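Local coordinates for GrpB family protein (Enterococcus faecalis, PDB 2NRK) that is of unknown function but belongs to the GrpB (UPF0157) family and probably has a nucleotidyltransferase-like fold, at residues Gln70-Phe73 with Glu74-Gly77; Ile130-Thr133 with Tyr134-Lys138. One frame throughout, in Å; residues are numbered along the deposited sequence.

Both interactions are local, each made between residues a turn apart on its own helix, in interaction 1 running on into the turn that ends it, and both belong to the GrpB family region. Interaction 1 comes first along the chain, in the short helix 70-75 and the turn that leads to strand 79-80, an outermost strand of the five-stranded mixed sheet within this chain. Interaction 2 follows in the middle of helix 128-142, which packs against helices 111-126 and 157-171. The centres of interactions 1 and 2 lie about 35 Å apart, on opposite sides of the chain's centre. The nearest atoms of interactions 1 and 2 are about 23 Å apart. Interaction 1 therefore belongs to the edge of the sheet region, interaction 2 to the C-terminal helical part.

Interaction 1: Gln70-Phe73 with Glu74-Gly77; sequences QWEF and ERIG
Gln70 and Glu74 are joined one helical turn apart by a side-chain hydrogen bond from NE2 of Gln70 to OE2 of Glu74, 2.9 Å long and almost straight at 175°. The acceptor lies in the amide plane of Gln70, whereas NE2 meets OE2 from above the carboxylate plane. The pair spans most of the short helix 70-75, which ends in a Schellman motif with Gly77, at positive phi, as the C-prime residue. Gln70 reaches its partner because CG stands anti to the backbone N (chi1 160°) and the chain stays extended beyond it. The same two residues share a backbone bond, Glu74 N to Gln70 O at 3.0 Å. Further along, Glu72 and Arg75 lie side by side and form a long salt bridge, OE1 of Glu72 to NE of Arg75 3.8 Å. A water bridges them: it accepts from NE of Arg75 and donates to both OE1 and the carbonyl O of Glu72, with its bond to Glu72 OE1 at 2.6 Å. CG of Gln70 lies over the centre of one face of the Trp71 indole. Buried Phe73 turns instead to Ile29 and Leu30 of helix 14-30 and to Tyr80. The other carboxylate oxygen of Glu74, OE1, approaches CD1 of Trp71 obliquely at 3.4 Å.

Interaction 2: Ile130-Thr133 with Tyr134-Lys138; sequences IATT and YGTLK
Tyr134 N donates to Ile130 O at 2.9 Å, the first of four backbone hydrogen bonds that cross from residues 130-133 to 134-137. Gly135 N to Ala131 O is the shortest at 2.8 Å, with an N-H...O angle of 166°; Thr136 N to Thr132 O and Leu137 N to Thr133 O complete the set. Among the hydroxyls, OG1 of Thr136 sits 3.0 Å from the carbonyl O of Thr132, an oxygen already bonded by Thr136 N. That closeness follows from chi1 of -67°, which holds OG1 beside the backbone N and folds it back over the preceding turn. Thr132 and Thr133 use their OG1 atoms in the same backward sense, bonding to the carbonyls of Pro128 and Ala129. The main-chain bonds are those of a regular alpha-helix, i+4 to i, in the middle of helix 128-142. Side-chain packing across the turn is of CB carbons against carbonyl oxygens: CB of Tyr134 is 3.4 Å from Ala131 O, and CB of Leu137 3.5 Å from Thr133 O. The Tyr134 ring swings away toward helix 157-171, where it meets Phe159 with planes about 25° apart, and its OH bonds to Lys156. CE of Lys138 lies over the centre of one face of that tyrosine ring, 3.6 Å above its plane, while NZ bonds to Ser42 OG and Ala49 O.

Interaction 1: Gln70-Phe73 with Glu74-Gly77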
# COMPACT_ATOMS: atom_id res chain seq x y z
N GLN A 70 3.28 5.32 26.47
CA GLN A 70 1.90 5.63 26.87
C GLN A 70 1.85 6.87 27.76
O GLN A 70 1.05 7.78 27.54
CB GLN A 70 1.25 4.45 27.60
CG GLN A 70 0.03 4.88 28.45
CD GLN A 70 -0.80 3.71 29.01
OE1 GLN A 70 -0.47 2.54 28.80
NE2 GLN A 70 -1.86 4.04 29.75
N TRP A 71 2.71 6.93 28.77
CA TRP A 71 2.63 8.01 29.77
C TRP A 71 3.19 9.34 29.24
O TRP A 71 2.79 10.42 29.71
CB TRP A 71 3.26 7.55 31.10
CG TRP A 71 2.54 6.30 31.49
CD1 TRP A 71 1.33 6.21 32.11
CD2 TRP A 71 2.90 4.96 31.11
NE1 TRP A 71 0.93 4.89 32.17
CE2 TRP A 71 1.88 4.11 31.57
CE3 TRP A 71 4.01 4.40 30.45
CZ2 TRP A 71 1.94 2.72 31.41
CZ3 TRP A 71 4.05 3.01 30.27
CH2 TRP A 71 3.01 2.20 30.75
N GLU A 72 4.07 9.27 28.24
CA GLU A 72 4.51 10.48 27.54
C GLU A 72 3.32 11.06 26.76
O GLU A 72 3.11 12.27 26.73
CB GLU A 72 5.66 10.17 26.57
CG GLU A 72 6.97 9.84 27.23
CD GLU A 72 7.62 11.02 27.92
OE1 GLU A 72 7.16 12.18 27.78
OE2 GLU A 72 8.63 10.75 28.62
N PHE A 73 2.55 10.20 26.09
CA PHE A 73 1.37 10.70 25.40
C PHE A 73 0.33 11.26 26.36
O PHE A 73 -0.29 12.29 26.08
CB PHE A 73 0.74 9.61 24.57
CG PHE A 73 1.57 9.20 23.39
CD1 PHE A 73 1.96 10.14 22.41
CD2 PHE A 73 1.94 7.86 23.24
CE1 PHE A 73 2.73 9.73 21.30
CE2 PHE A 73 2.71 7.44 22.12
CZ PHE A 73 3.09 8.38 21.17
N GLU A 74 0.13 10.59 27.50
CA GLU A 74 -0.79 11.12 28.52
C GLU A 74 -0.34 12.51 28.99
O GLU A 74 -1.17 13.37 29.25
CB GLU A 74 -0.91 10.15 29.71
CG GLU A 74 -1.57 8.82 29.32
CD GLU A 74 -1.82 7.90 30.52
OE1 GLU A 74 -1.39 8.26 31.63
OE2 GLU A 74 -2.45 6.84 30.32
N ARG A 75 0.97 12.69 29.11
CA ARG A 75 1.54 13.96 29.60
C ARG A 75 1.14 15.13 28.68
O ARG A 75 0.92 16.25 29.17
CB ARG A 75 3.07 13.87 29.69
CG ARG A 75 3.70 15.04 30.43
CD ARG A 75 5.22 15.02 30.28
NE ARG A 75 5.62 15.42 28.94
CZ ARG A 75 5.61 16.68 28.50
NH1 ARG A 75 5.97 16.95 27.27
NH2 ARG A 75 5.24 17.68 29.31
N ILE A 76 1.03 14.87 27.38
CA ILE A 76 0.58 15.92 26.44
C ILE A 76 -0.94 15.86 26.14
O ILE A 76 -1.43 16.41 25.15
CB ILE A 76 1.46 16.01 25.17
CG1 ILE A 76 1.36 14.75 24.31
CG2 ILE A 76 2.93 16.28 25.58
CD1 ILE A 76 1.85 14.96 22.82
N GLY A 77 -1.67 15.13 26.99
CA GLY A 77 -3.12 15.24 27.00
C GLY A 77 -3.90 14.10 26.39
O GLY A 77 -5.12 14.18 26.35
O HOH W 1 5.62 13.87 26.59

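Interaction 2: Ile130-Thr133 with Tyr134-Lys138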
# COMPACT_ATOMS: atom_id res chain seq x y z
N ILE A 130 -17.03 14.46 -5.43
CA ILE A 130 -17.27 13.41 -4.45
C ILE A 130 -17.12 13.98 -3.04
O ILE A 130 -17.94 13.68 -2.15
CB ILE A 130 -16.34 12.20 -4.67
CG1 ILE A 130 -16.68 11.57 -6.04
CG2 ILE A 130 -16.57 11.19 -3.56
CD1 ILE A 130 -15.69 10.44 -6.47
N ALA A 131 -16.09 14.80 -2.83
CA ALA A 131 -15.92 15.45 -1.52
C ALA A 131 -17.15 16.30 -1.19
O ALA A 131 -17.62 16.30 -0.06
CB ALA A 131 -14.66 16.29 -1.50
N THR A 132 -17.69 17.02 -2.18
CA THR A 132 -18.89 17.84 -1.96
C THR A 132 -20.09 16.98 -1.56
O THR A 132 -20.84 17.34 -0.66
CB THR A 132 -19.17 18.71 -3.18
OG1 THR A 132 -18.06 19.61 -3.34
CG2 THR A 132 -20.47 19.51 -2.99
N THR A 133 -20.22 15.81 -2.20
CA THR A 133 -21.30 14.87 -1.87
C THR A 133 -21.16 14.44 -0.41
O THR A 133 -22.16 14.42 0.32
CB THR A 133 -21.28 13.64 -2.83
OG1 THR A 133 -21.59 14.12 -4.13
CG2 THR A 133 -22.34 12.61 -2.44
N TYR A 134 -19.92 14.14 -0.02
CA TYR A 134 -19.61 13.67 1.33
C TYR A 134 -19.88 14.78 2.35
O TYR A 134 -20.55 14.54 3.37
CB TYR A 134 -18.15 13.28 1.37
CG TYR A 134 -17.70 12.66 2.66
CD1 TYR A 134 -18.56 11.91 3.43
CD2 TYR A 134 -16.36 12.76 3.03
CE1 TYR A 134 -18.11 11.30 4.62
CE2 TYR A 134 -15.89 12.17 4.19
CZ TYR A 134 -16.78 11.43 4.96
OH TYR A 134 -16.28 10.85 6.10
N GLY A 135 -19.42 16.00 2.06
CA GLY A 135 -19.68 17.11 2.99
C GLY A 135 -21.16 17.41 3.16
O GLY A 135 -21.63 17.68 4.29
N THR A 136 -21.91 17.33 2.06
CA THR A 136 -23.35 17.57 2.07
C THR A 136 -24.04 16.51 2.93
O THR A 136 -24.92 16.83 3.71
CB THR A 136 -23.91 17.63 0.63
OG1 THR A 136 -23.39 18.80 -0.01
CG2 THR A 136 -25.45 17.72 0.63
N LEU A 137 -23.62 15.26 2.77
CA LEU A 137 -24.17 14.18 3.57
C LEU A 137 -23.91 14.41 5.05
O LEU A 137 -24.81 14.26 5.87
CB LEU A 137 -23.60 12.83 3.13
CG LEU A 137 -23.91 11.62 4.01
CD1 LEU A 137 -25.44 11.42 4.07
CD2 LEU A 137 -23.23 10.44 3.41
N LYS A 138 -22.69 14.80 5.39
CA LYS A 138 -22.34 14.98 6.80
C LYS A 138 -23.16 16.12 7.41
O LYS A 138 -23.64 16.01 8.55
CB LYS A 138 -20.83 15.22 6.96
CG LYS A 138 -19.97 13.96 6.70
CD LYS A 138 -18.51 14.13 7.16
CE LYS A 138 -17.70 14.85 6.12
NZ LYS A 138 -16.34 15.24 6.62